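Local coordinates for protein 2-(3-amino-3-carboxypropyl)histidine synthase (Pyrococcus horikoshii, PDB 3LZD) that catalyses the first step of diphthamide biosynthesis, using a [4Fe-4S] cluster to transfer a 3-amino-3-carboxypropyl group from S-adenosylmethionine to a histidine of elongation factor 2, at residues V232-P237 and S243-E248; E139-N144 and L212-G217; R298-N303 and H308-F313. All blocks are in the same frame, centred on the assembly; numbering follows the deposited sequence.

Interaction 1 of 3, residues V232-P237 and S243-E248; sequences VLAIDP and SWIDPE
Leu233 lays its CD1 methyl over one face of the Trp244 indole: CD1 stands 3.8 Å from the centroid of the six-membered ring, 18° off the ring normal, which defines a CH-pi contact. With CG set anti to the backbone N of Leu233 (chi1 172°), the branch is carried across the indole, and CB of Leu233 lies 3.8 Å from Trp244 CZ3. The two residues form an antiparallel non-hydrogen-bonded pair in the hairpin of strands 231-235 and 242-244. Next to it, Ala234 and Ser243 are the hydrogen-bonded pair, with Ala234 N to Ser243 O at 3.0 Å and Ser243 N to Ala234 O at 2.9 Å; the latter is bent, at 137° at the hydrogen. A third backbone bond, Ile245 N to Val232 O at 3.0 Å, continues the pairing beyond Trp244. Alongside it, Val232 CG1 and Ile245 CG1 meet at 3.8 Å.

The indole NE1 is hydrogen-bonded to Glu147 of helix 145-149, which, with the Leu233 contact, limits how the ring can turn. Leu233 touches Glu147 and Ile148 of that helix, and both it and Trp244 reach Leu151. Ala234, on the face away from Leu233 and Trp244, packs on Pro221 of helix 219-228, which Ile245 also touches. Strand 231-235 bonds in parallel to strand 210-214, while strand 242-244 is the antiparallel edge.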
ATOM      1  N   VAL A 232       5.937 -34.583 -11.371  1.00 41.18           N
ATOM      2  CA  VAL A 232       4.728 -33.832 -11.642  1.00 33.56           C
ATOM      3  C   VAL A 232       4.400 -33.725 -13.122  1.00 38.47           C
ATOM      4  O   VAL A 232       5.254 -33.373 -13.946  1.00 39.80           O
ATOM      5  CB  VAL A 232       4.819 -32.400 -11.074  1.00 39.78           C
ATOM      6  CG1 VAL A 232       3.583 -31.613 -11.479  1.00 31.10           C
ATOM      7  CG2 VAL A 232       4.958 -32.444  -9.541  1.00 38.71           C
ATOM      8  N   LEU A 233       3.152 -34.042 -13.442  1.00 33.89           N
ATOM      9  CA  LEU A 233       2.636 -33.936 -14.794  1.00 36.28           C
ATOM     10  C   LEU A 233       1.514 -32.883 -14.735  1.00 38.41           C
ATOM     11  O   LEU A 233       0.536 -33.036 -13.991  1.00 33.29           O
ATOM     12  CB  LEU A 233       2.057 -35.273 -15.256  1.00 32.99           C
ATOM     13  CG  LEU A 233       1.305 -35.220 -16.591  1.00 29.73           C
ATOM     14  CD1 LEU A 233       2.290 -34.877 -17.729  1.00 35.66           C
ATOM     15  CD2 LEU A 233       0.653 -36.574 -16.863  1.00 30.72           C
ATOM     16  N   ALA A 234       1.673 -31.808 -15.496  1.00 34.44           N
ATOM     17  CA  ALA A 234       0.680 -30.747 -15.538  1.00 34.54           C
ATOM     18  C   ALA A 234      -0.110 -30.847 -16.840  1.00 34.00           C
ATOM     19  O   ALA A 234       0.465 -31.052 -17.907  1.00 35.64           O
ATOM     20  CB  ALA A 234       1.369 -29.391 -15.447  1.00 28.78           C
ATOM     21  N   ILE A 235      -1.425 -30.714 -16.755  1.00 32.10           N
ATOM     22  CA  ILE A 235      -2.269 -30.756 -17.944  1.00 30.65           C
ATOM     23  C   ILE A 235      -3.184 -29.539 -17.965  1.00 38.35           C
ATOM     24  O   ILE A 235      -3.972 -29.323 -17.031  1.00 34.85           O
ATOM     25  CB  ILE A 235      -3.119 -32.036 -17.985  1.00 32.95           C
ATOM     26  CG1 ILE A 235      -2.208 -33.244 -18.275  1.00 33.78           C
ATOM     27  CG2 ILE A 235      -4.201 -31.905 -19.044  1.00 23.77           C
ATOM     28  CD1 ILE A 235      -2.923 -34.582 -18.337  1.00 30.60           C
ATOM     29  N   ASP A 236      -3.054 -28.737 -19.024  1.00 35.68           N
ATOM     30  CA  ASP A 236      -3.851 -27.527 -19.220  1.00 33.56           C
ATOM     31  C   ASP A 236      -5.215 -27.965 -19.763  1.00 36.46           C
ATOM     32  O   ASP A 236      -5.301 -28.578 -20.822  1.00 34.82           O
ATOM     33  CB  ASP A 236      -3.128 -26.606 -20.212  1.00 36.79           C
ATOM     34  CG  ASP A 236      -3.872 -25.294 -20.477  1.00 40.68           C
ATOM     35  OD1 ASP A 236      -3.201 -24.241 -20.470  1.00 44.94           O
ATOM     36  OD2 ASP A 236      -5.104 -25.309 -20.714  1.00 40.93           O
ATOM     37  N   PRO A 237      -6.302 -27.654 -19.035  1.00 35.60           N
ATOM     38  CA  PRO A 237      -7.648 -28.040 -19.472  1.00 32.49           C
ATOM     39  C   PRO A 237      -8.164 -27.341 -20.728  1.00 29.87           C
ATOM     40  O   PRO A 237      -9.072 -27.833 -21.384  1.00 32.61           O
ATOM     41  CB  PRO A 237      -8.503 -27.745 -18.241  1.00 34.68           C
ATOM     42  CG  PRO A 237      -7.817 -26.527 -17.661  1.00 37.67           C
ATOM     43  CD  PRO A 237      -6.349 -26.896 -17.769  1.00 36.51           C
ATOM     44  N   SER A 243       2.764 -31.205 -19.715  1.00 42.72           N
ATOM     45  CA  SER A 243       4.122 -30.808 -19.442  1.00 40.94           C
ATOM     46  C   SER A 243       4.698 -31.596 -18.270  1.00 46.30           C
ATOM     47  O   SER A 243       4.096 -31.637 -17.187  1.00 42.40           O
ATOM     48  CB  SER A 243       4.170 -29.310 -19.141  1.00 41.90           C
ATOM     49  OG  SER A 243       5.491 -28.910 -18.822  1.00 51.29           O
ATOM     50  N   TRP A 244       5.834 -32.259 -18.497  1.00 39.20           N
ATOM     51  CA  TRP A 244       6.502 -32.980 -17.420  1.00 41.87           C
ATOM     52  C   TRP A 244       7.388 -31.919 -16.783  1.00 44.69           C
ATOM     53  O   TRP A 244       8.263 -31.350 -17.430  1.00 46.62           O
ATOM     54  CB  TRP A 244       7.334 -34.145 -17.956  1.00 40.52           C
ATOM     55  CG  TRP A 244       6.483 -35.293 -18.391  1.00 39.82           C
ATOM     56  CD1 TRP A 244       6.068 -35.580 -19.660  1.00 37.30           C
ATOM     57  CD2 TRP A 244       5.849 -36.249 -17.537  1.00 41.83           C
ATOM     58  NE1 TRP A 244       5.209 -36.650 -19.649  1.00 36.38           N
ATOM     59  CE2 TRP A 244       5.056 -37.081 -18.357  1.00 38.37           C
ATOM     60  CE3 TRP A 244       5.866 -36.477 -16.153  1.00 37.73           C
ATOM     61  CZ2 TRP A 244       4.291 -38.125 -17.840  1.00 38.90           C
ATOM     62  CZ3 TRP A 244       5.102 -37.511 -15.640  1.00 35.13           C
ATOM     63  CH2 TRP A 244       4.325 -38.324 -16.481  1.00 41.62           C
ATOM     64  N   ILE A 245       7.148 -31.642 -15.511  1.00 44.34           N
ATOM     65  CA  ILE A 245       7.890 -30.606 -14.821  1.00 44.67           C
ATOM     66  C   ILE A 245       9.315 -30.956 -14.390  1.00 46.99           C
ATOM     67  O   ILE A 245       9.554 -32.005 -13.796  1.00 45.37           O
ATOM     68  CB  ILE A 245       7.091 -30.136 -13.593  1.00 39.10           C
ATOM     69  CG1 ILE A 245       5.675 -29.754 -14.038  1.00 39.27           C
ATOM     70  CG2 ILE A 245       7.808 -28.975 -12.912  1.00 36.12           C
ATOM     71  CD1 ILE A 245       5.634 -28.647 -15.093  1.00 39.19           C
ATOM     72  N   ASP A 246      10.256 -30.069 -14.715  1.00 47.95           N
ATOM     73  CA  ASP A 246      11.653 -30.239 -14.328  1.00 51.35           C
ATOM     74  C   ASP A 246      12.103 -28.993 -13.578  1.00 49.26           C
ATOM     75  O   ASP A 246      12.313 -27.937 -14.173  1.00 47.06           O
ATOM     76  CB  ASP A 246      12.562 -30.431 -15.537  1.00 58.26           C
ATOM     77  CG  ASP A 246      14.033 -30.175 -15.198  1.00 63.82           C
ATOM     78  OD1 ASP A 246      14.595 -30.915 -14.363  1.00 61.31           O
ATOM     79  OD2 ASP A 246      14.621 -29.219 -15.754  1.00 70.42           O
ATOM     80  N   PRO A 247      12.253 -29.099 -12.256  1.00 52.94           N
ATOM     81  CA  PRO A 247      12.682 -27.953 -11.452  1.00 55.62           C
ATOM     82  C   PRO A 247      14.148 -27.543 -11.637  1.00 59.13           C
ATOM     83  O   PRO A 247      14.574 -26.504 -11.124  1.00 58.76           O
ATOM     84  CB  PRO A 247      12.366 -28.404 -10.023  1.00 52.50           C
ATOM     85  CG  PRO A 247      12.546 -29.883 -10.087  1.00 53.72           C
ATOM     86  CD  PRO A 247      11.888 -30.243 -11.401  1.00 54.52           C
ATOM     87  N   GLU A 248      14.910 -28.345 -12.381  1.00 62.20           N
ATOM     88  CA  GLU A 248      16.331 -28.066 -12.604  1.00 62.24           C
ATOM     89  C   GLU A 248      16.630 -26.603 -12.912  1.00 57.67           C
ATOM     90  O   GLU A 248      17.328 -25.945 -12.148  1.00 60.45           O
ATOM     91  CB  GLU A 248      16.889 -28.959 -13.718  1.00 66.98           C
ATOM     92  CG  GLU A 248      18.390 -28.781 -13.954  1.00 71.81           C
ATOM     93  CD  GLU A 248      19.079 -30.060 -14.414  1.00 76.86           C
ATOM     94  OE1 GLU A 248      18.674 -30.633 -15.454  1.00 77.89           O
ATOM     95  OE2 GLU A 248      20.033 -30.495 -13.734  1.00 77.18           O
TER

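Interaction 2 of 3, residues E139-N144 and L212-G217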
ATOM      1  N   GLU A 139     -12.036 -34.085 -20.900  1.00 39.19           N
ATOM      2  CA  GLU A 139     -11.521 -34.245 -22.261  1.00 42.48           C
ATOM      3  C   GLU A 139      -9.995 -34.116 -22.305  1.00 44.50           C
ATOM      4  O   GLU A 139      -9.319 -34.911 -22.954  1.00 45.51           O
ATOM      5  CB  GLU A 139     -12.155 -33.216 -23.202  1.00 38.54           C
ATOM      6  N   ALA A 140      -9.453 -33.139 -21.588  1.00 40.86           N
ATOM      7  CA  ALA A 140      -8.010 -32.932 -21.586  1.00 37.80           C
ATOM      8  C   ALA A 140      -7.241 -34.059 -20.906  1.00 38.87           C
ATOM      9  O   ALA A 140      -6.073 -34.287 -21.218  1.00 38.37           O
ATOM     10  CB  ALA A 140      -7.667 -31.590 -20.949  1.00 32.11           C
ATOM     11  N   LEU A 141      -7.884 -34.762 -19.979  1.00 36.71           N
ATOM     12  CA  LEU A 141      -7.233 -35.876 -19.303  1.00 35.85           C
ATOM     13  C   LEU A 141      -7.253 -37.093 -20.219  1.00 38.55           C
ATOM     14  O   LEU A 141      -6.273 -37.844 -20.302  1.00 36.68           O
ATOM     15  CB  LEU A 141      -7.956 -36.249 -18.007  1.00 36.96           C
ATOM     16  CG  LEU A 141      -7.966 -35.212 -16.881  1.00 45.68           C
ATOM     17  CD1 LEU A 141      -8.744 -35.761 -15.699  1.00 31.69           C
ATOM     18  CD2 LEU A 141      -6.529 -34.871 -16.469  1.00 42.55           C
ATOM     19  N   LYS A 142      -8.385 -37.296 -20.882  1.00 38.49           N
ATOM     20  CA  LYS A 142      -8.553 -38.424 -21.786  1.00 45.24           C
ATOM     21  C   LYS A 142      -7.484 -38.364 -22.870  1.00 43.58           C
ATOM     22  O   LYS A 142      -6.827 -39.354 -23.166  1.00 42.71           O
ATOM     23  CB  LYS A 142      -9.949 -38.385 -22.419  1.00 45.98           C
ATOM     24  N   GLU A 143      -7.311 -37.173 -23.425  1.00 46.81           N
ATOM     25  CA  GLU A 143      -6.349 -36.903 -24.478  1.00 46.97           C
ATOM     26  C   GLU A 143      -4.916 -37.246 -24.068  1.00 48.45           C
ATOM     27  O   GLU A 143      -4.096 -37.664 -24.902  1.00 38.92           O
ATOM     28  CB  GLU A 143      -6.446 -35.422 -24.844  1.00 52.73           C
ATOM     29  CG  GLU A 143      -5.412 -34.910 -25.820  1.00 62.01           C
ATOM     30  CD  GLU A 143      -5.937 -34.882 -27.235  1.00 69.53           C
ATOM     31  OE1 GLU A 143      -7.001 -34.260 -27.463  1.00 73.00           O
ATOM     32  OE2 GLU A 143      -5.284 -35.481 -28.116  1.00 69.06           O
ATOM     33  N   ASN A 144      -4.612 -37.077 -22.784  1.00 42.80           N
ATOM     34  CA  ASN A 144      -3.263 -37.336 -22.307  1.00 35.52           C
ATOM     35  C   ASN A 144      -3.184 -38.543 -21.402  1.00 36.53           C
ATOM     36  O   ASN A 144      -2.265 -38.659 -20.586  1.00 39.74           O
ATOM     37  CB  ASN A 144      -2.735 -36.105 -21.575  1.00 37.72           C
ATOM     38  CG  ASN A 144      -2.560 -34.913 -22.495  1.00 44.71           C
ATOM     39  OD1 ASN A 144      -1.693 -34.920 -23.371  1.00 46.52           O
ATOM     40  ND2 ASN A 144      -3.386 -33.879 -22.304  1.00 40.89           N
ATOM     41  N   LEU A 212      -0.492 -35.387 -10.447  1.00 33.24           N
ATOM     42  CA  LEU A 212      -1.110 -34.796 -11.632  1.00 29.05           C
ATOM     43  C   LEU A 212      -1.612 -33.394 -11.257  1.00 37.54           C
ATOM     44  O   LEU A 212      -2.314 -33.228 -10.246  1.00 36.25           O
ATOM     45  CB  LEU A 212      -2.296 -35.623 -12.119  1.00 29.23           C
ATOM     46  CG  LEU A 212      -3.219 -35.009 -13.200  1.00 24.77           C
ATOM     47  CD1 LEU A 212      -2.482 -34.729 -14.510  1.00 29.32           C
ATOM     48  CD2 LEU A 212      -4.326 -35.973 -13.446  1.00 28.07           C
ATOM     49  N   PHE A 213      -1.221 -32.383 -12.034  1.00 31.81           N
ATOM     50  CA  PHE A 213      -1.706 -31.027 -11.792  1.00 31.46           C
ATOM     51  C   PHE A 213      -2.605 -30.622 -12.962  1.00 37.19           C
ATOM     52  O   PHE A 213      -2.204 -30.699 -14.132  1.00 33.73           O
ATOM     53  CB  PHE A 213      -0.555 -30.015 -11.667  1.00 29.38           C
ATOM     54  CG  PHE A 213      -1.023 -28.578 -11.599  1.00 34.03           C
ATOM     55  CD1 PHE A 213      -1.549 -28.052 -10.417  1.00 33.73           C
ATOM     56  CD2 PHE A 213      -0.997 -27.772 -12.738  1.00 28.71           C
ATOM     57  CE1 PHE A 213      -2.044 -26.741 -10.368  1.00 32.51           C
ATOM     58  CE2 PHE A 213      -1.490 -26.463 -12.707  1.00 33.59           C
ATOM     59  CZ  PHE A 213      -2.017 -25.942 -11.511  1.00 36.05           C
ATOM     60  N   ILE A 214      -3.828 -30.205 -12.647  1.00 36.38           N
ATOM     61  CA  ILE A 214      -4.772 -29.762 -13.672  1.00 31.51           C
ATOM     62  C   ILE A 214      -4.859 -28.240 -13.632  1.00 38.82           C
ATOM     63  O   ILE A 214      -5.343 -27.666 -12.652  1.00 37.19           O
ATOM     64  CB  ILE A 214      -6.188 -30.318 -13.435  1.00 31.29           C
ATOM     65  CG1 ILE A 214      -6.149 -31.841 -13.389  1.00 29.57           C
ATOM     66  CG2 ILE A 214      -7.128 -29.825 -14.546  1.00 29.01           C
ATOM     67  CD1 ILE A 214      -7.499 -32.480 -13.104  1.00 33.05           C
ATOM     68  N   GLY A 215      -4.382 -27.590 -14.686  1.00 35.54           N
ATOM     69  CA  GLY A 215      -4.429 -26.140 -14.738  1.00 38.00           C
ATOM     70  C   GLY A 215      -3.467 -25.537 -15.745  1.00 39.79           C
ATOM     71  O   GLY A 215      -2.717 -26.244 -16.411  1.00 35.61           O
ATOM     72  N   SER A 216      -3.498 -24.218 -15.860  1.00 39.70           N
ATOM     73  CA  SER A 216      -2.613 -23.505 -16.773  1.00 42.24           C
ATOM     74  C   SER A 216      -1.476 -22.889 -15.966  1.00 42.87           C
ATOM     75  O   SER A 216      -1.510 -22.865 -14.733  1.00 44.09           O
ATOM     76  CB  SER A 216      -3.386 -22.389 -17.485  1.00 35.99           C
ATOM     77  OG  SER A 216      -4.493 -22.927 -18.188  1.00 45.13           O
ATOM     78  N   GLY A 217      -0.460 -22.391 -16.652  1.00 39.78           N
ATOM     79  CA  GLY A 217       0.619 -21.748 -15.927  1.00 47.67           C
ATOM     80  C   GLY A 217       1.644 -22.688 -15.342  1.00 47.92           C
ATOM     81  O   GLY A 217       1.359 -23.871 -15.077  1.00 47.93           O
TER
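Leu141 CD2 meets Leu212 CD2 at 3.9 Å and Ile214 CD1 at 4.2 Å, so a single methyl of helix 138-143 touches two side chains of strand 210-214. This is helix-on-sheet packing in an alpha/beta layered unit, whose mixed sheet has strand 210-214 at its middle. Leu212 and Ile214, two residues apart on the strand, both direct their CB toward the helix, as the alternation of a beta strand requires. The first torsion of Leu141 puts CG beside its backbone N (chi1 -65°), and its CB does not point straight at the strand; it is the end of the side chain that closes the distance. The backbones stay well apart, the nearest CA pair being Leu141 and Ile214 at 8.7 Å, and the contact is wholly apolar, carried mainly by the methyl CD2 of Leu141.

Around this first shell, Ala170 of helix 167-176 touches both Leu141 and Ile214, while Phe173 adds to the cover of Leu141. Leu212 also packs on Leu151. The strand is held in place by backbone bonds to strand 154-159, and the hydroxyls of Thr158 and Thr159 bond to the carbonyls of Leu212 and Ile214, respectively.

Just beyond, the buried amide of Asn144 folds back over the preceding turn. Its ND2 donates to Ala140 O at 2.9 Å, with that oxygen 25° out of the amide plane, and the same nitrogen also bonds to the carbonyl of Lys240.

Interaction 3 of 3, residues R298-N303 and H308-F313; sequences RLIVMN and HKLEGF
Met302 reaches from strand 296-302 toward Lys309 and Leu310 of the short, weakly bonded helical turn 307-310, and its four side-chain atoms do unequal work. CB and CG act as a spacer: CB points toward the helical turn, and CG is placed beside the backbone N (chi1 -49°), yet neither comes within 4.2 Å of the 308-313 segment. SD is the first to touch, 3.9 Å from Leu310 CD2. A bend at chi3 (77°) then turns CE into the angle between two residues, 3.9 Å from Leu310 CD2. On the other residue, CE of Met302 touches the lysine at two points, Lys309 CB (3.9 Å) and CD (3.6 Å). Ile300, two residues back on the same side of the strand, adds its CG2 at 4.1 Å from Leu310 CD2, and the edge of the Phe313 ring faces that same methyl in plane.

Ile270 of the adjacent strand 266-272 touches Ile300, Met302 and Leu310; Tyr318 of strand 317-320, one strand further, also touches Ile300, Leu310 and Phe313. The sheet continues across the dimer interface, with residues 299-301 pairing in parallel with a strand of the second subunit. The side chain of Met302 is about 14 Å from the iron-sulfur cluster, so this is structural packing well removed from it.

Lys309 divides its roles: its methylenes shelter CE, while NZ bonds to Asp304 O and makes a salt bridge to Glu89 of the second subunit. The contact between the two segments is therefore apolar and undirected, and the polar anchoring of the lysine lies at its tip.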
ATOM      1  N   ARG A 298      18.346  -6.060   9.262  1.00 46.26           N
ATOM      2  CA  ARG A 298      17.324  -5.173   9.794  1.00 44.25           C
ATOM      3  C   ARG A 298      15.962  -5.685   9.363  1.00 44.50           C
ATOM      4  O   ARG A 298      15.764  -6.010   8.192  1.00 42.15           O
ATOM      5  CB  ARG A 298      17.517  -3.756   9.243  1.00 45.57           C
ATOM      6  CG  ARG A 298      16.404  -2.788   9.618  1.00 44.23           C
ATOM      7  CD  ARG A 298      16.516  -2.412  11.077  1.00 42.66           C
ATOM      8  NE  ARG A 298      17.862  -1.920  11.342  1.00 50.60           N
ATOM      9  CZ  ARG A 298      18.549  -2.168  12.451  1.00 53.76           C
ATOM     10  NH1 ARG A 298      19.776  -1.677  12.595  1.00 50.14           N
ATOM     11  NH2 ARG A 298      18.009  -2.909  13.413  1.00 45.63           N
ATOM     12  N   LEU A 299      15.030  -5.754  10.306  1.00 43.44           N
ATOM     13  CA  LEU A 299      13.675  -6.205  10.002  1.00 43.75           C
ATOM     14  C   LEU A 299      12.889  -5.032   9.382  1.00 45.58           C
ATOM     15  O   LEU A 299      12.830  -3.925   9.944  1.00 42.53           O
ATOM     16  CB  LEU A 299      12.996  -6.717  11.280  1.00 38.02           C
ATOM     17  CG  LEU A 299      11.663  -7.462  11.171  1.00 45.40           C
ATOM     18  CD1 LEU A 299      11.625  -8.565  12.211  1.00 46.09           C
ATOM     19  CD2 LEU A 299      10.486  -6.493  11.368  1.00 39.38           C
ATOM     20  N   ILE A 300      12.307  -5.280   8.211  1.00 40.92           N
ATOM     21  CA  ILE A 300      11.545  -4.262   7.496  1.00 41.63           C
ATOM     22  C   ILE A 300      10.070  -4.637   7.402  1.00 41.43           C
ATOM     23  O   ILE A 300       9.732  -5.738   6.977  1.00 45.75           O
ATOM     24  CB  ILE A 300      12.101  -4.071   6.064  1.00 43.42           C
ATOM     25  CG1 ILE A 300      13.576  -3.660   6.146  1.00 36.02           C
ATOM     26  CG2 ILE A 300      11.264  -3.027   5.300  1.00 32.17           C
ATOM     27  CD1 ILE A 300      14.344  -3.817   4.838  1.00 40.65           C
ATOM     28  N   VAL A 301       9.207  -3.702   7.796  1.00 36.34           N
ATOM     29  CA  VAL A 301       7.764  -3.880   7.772  1.00 35.77           C
ATOM     30  C   VAL A 301       7.136  -3.139   6.579  1.00 40.50           C
ATOM     31  O   VAL A 301       7.343  -1.935   6.408  1.00 42.37           O
ATOM     32  CB  VAL A 301       7.132  -3.331   9.072  1.00 38.25           C
ATOM     33  CG1 VAL A 301       5.630  -3.525   9.048  1.00 37.36           C
ATOM     34  CG2 VAL A 301       7.739  -4.027  10.281  1.00 36.96           C
ATOM     35  N   MET A 302       6.370  -3.861   5.762  1.00 41.26           N
ATOM     36  CA  MET A 302       5.694  -3.275   4.593  1.00 41.49           C
ATOM     37  C   MET A 302       4.288  -3.865   4.435  1.00 40.55           C
ATOM     38  O   MET A 302       3.873  -4.749   5.187  1.00 37.37           O
ATOM     39  CB  MET A 302       6.454  -3.605   3.303  1.00 37.73           C
ATOM     40  CG  MET A 302       7.934  -3.351   3.337  1.00 41.20           C
ATOM     41  SD  MET A 302       8.707  -3.907   1.801  1.00 43.96           S
ATOM     42  CE  MET A 302       8.231  -2.530   0.670  1.00 44.64           C
ATOM     43  N   ASN A 303       3.560  -3.368   3.442  1.00 38.93           N
ATOM     44  CA  ASN A 303       2.250  -3.908   3.130  1.00 42.94           C
ATOM     45  C   ASN A 303       2.529  -4.586   1.804  1.00 45.69           C
ATOM     46  O   ASN A 303       2.839  -5.775   1.767  1.00 50.04           O
ATOM     47  CB  ASN A 303       1.196  -2.813   2.958  1.00 45.49           C
ATOM     48  CG  ASN A 303      -0.097  -3.352   2.368  1.00 52.12           C
ATOM     49  OD1 ASN A 303      -0.465  -4.506   2.606  1.00 50.16           O
ATOM     50  ND2 ASN A 303      -0.794  -2.524   1.597  1.00 58.06           N
ATOM     51  N   HIS A 308      11.212  -1.114  -5.400  1.00 44.94           N
ATOM     52  CA  HIS A 308      11.266   0.337  -5.526  1.00 44.63           C
ATOM     53  C   HIS A 308      11.188   1.110  -4.211  1.00 47.11           C
ATOM     54  O   HIS A 308      11.886   2.107  -4.030  1.00 44.25           O
ATOM     55  CB  HIS A 308      10.152   0.853  -6.437  1.00 49.28           C
ATOM     56  CG  HIS A 308      10.073   2.349  -6.483  1.00 56.55           C
ATOM     57  ND1 HIS A 308      10.977   3.122  -7.186  1.00 55.69           N
ATOM     58  CD2 HIS A 308       9.243   3.217  -5.855  1.00 53.13           C
ATOM     59  CE1 HIS A 308      10.705   4.400  -6.989  1.00 58.73           C
ATOM     60  NE2 HIS A 308       9.658   4.485  -6.185  1.00 58.92           N
ATOM     61  N   LYS A 309      10.329   0.677  -3.299  1.00 44.14           N
ATOM     62  CA  LYS A 309      10.200   1.389  -2.035  1.00 43.54           C
ATOM     63  C   LYS A 309      11.475   1.262  -1.201  1.00 42.89           C
ATOM     64  O   LYS A 309      11.773   2.119  -0.360  1.00 43.47           O
ATOM     65  CB  LYS A 309       9.020   0.835  -1.237  1.00 42.76           C
ATOM     66  CG  LYS A 309       7.681   0.876  -1.958  1.00 46.69           C
ATOM     67  CD  LYS A 309       6.616   0.173  -1.115  1.00 52.41           C
ATOM     68  CE  LYS A 309       5.265   0.108  -1.815  1.00 50.15           C
ATOM     69  NZ  LYS A 309       4.296  -0.694  -1.025  1.00 46.62           N
ATOM     70  N   LEU A 310      12.230   0.201  -1.451  1.00 37.63           N
ATOM     71  CA  LEU A 310      13.449  -0.073  -0.704  1.00 40.56           C
ATOM     72  C   LEU A 310      14.766   0.410  -1.317  1.00 45.89           C
ATOM     73  O   LEU A 310      15.789   0.429  -0.628  1.00 44.66           O
ATOM     74  CB  LEU A 310      13.552  -1.582  -0.453  1.00 40.10           C
ATOM     75  CG  LEU A 310      12.291  -2.270   0.089  1.00 42.67           C
ATOM     76  CD1 LEU A 310      12.535  -3.766   0.196  1.00 48.04           C
ATOM     77  CD2 LEU A 310      11.916  -1.684   1.434  1.00 41.64           C
ATOM     78  N   GLU A 311      14.754   0.796  -2.593  1.00 44.20           N
ATOM     79  CA  GLU A 311      15.980   1.237  -3.285  1.00 49.58           C
ATOM     80  C   GLU A 311      16.908   2.227  -2.552  1.00 48.87           C
ATOM     81  O   GLU A 311      18.128   2.201  -2.753  1.00 44.51           O
ATOM     82  CB  GLU A 311      15.619   1.825  -4.652  1.00 48.00           C
ATOM     83  N   GLY A 312      16.343   3.096  -1.718  1.00 46.41           N
ATOM     84  CA  GLY A 312      17.162   4.062  -0.998  1.00 45.87           C
ATOM     85  C   GLY A 312      17.907   3.508   0.218  1.00 45.92           C
ATOM     86  O   GLY A 312      18.785   4.176   0.779  1.00 42.44           O
ATOM     87  N   PHE A 313      17.558   2.297   0.639  1.00 41.57           N
ATOM     88  CA  PHE A 313      18.210   1.664   1.792  1.00 40.35           C
ATOM     89  C   PHE A 313      19.581   1.117   1.417  1.00 42.23           C
ATOM     90  O   PHE A 313      19.806   0.707   0.278  1.00 44.31           O
ATOM     91  CB  PHE A 313      17.344   0.530   2.339  1.00 32.42           C
ATOM     92  CG  PHE A 313      16.160   1.000   3.114  1.00 35.36           C
ATOM     93  CD1 PHE A 313      14.911   0.426   2.911  1.00 41.63           C
ATOM     94  CD2 PHE A 313      16.285   2.028   4.041  1.00 39.02           C
ATOM     95  CE1 PHE A 313      13.791   0.877   3.624  1.00 41.57           C
ATOM     96  CE2 PHE A 313      15.180   2.485   4.757  1.00 37.13           C
ATOM     97  CZ  PHE A 313      13.927   1.909   4.548  1.00 40.37           C
TER

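In the fold
Interactions 1 and 2 belong to one structural unit, interaction 3 to another. Their centres, those of interactions 1 and 2, are 10 Å apart, and the two contacts share a mixed sheet; Leu233 O to Phe213 N, at 2.7 Å, is a probable hydrogen bond between its neighbouring strands. Interaction 2 joins that sheet to a helix, and interaction 1 finishes its antiparallel edge. Interaction 2 closes before interaction 1 opens; interaction 3 follows, in a separate parallel sheet that meets the second subunit. Interactions 1 and 3 have centres 35 Å apart. Cluster ligand Cys199 lies between the segments of interaction 2 and Cys323 follows interaction 3; the strand order 2-1-3-4 common to both sheets is consistent with gene triplication.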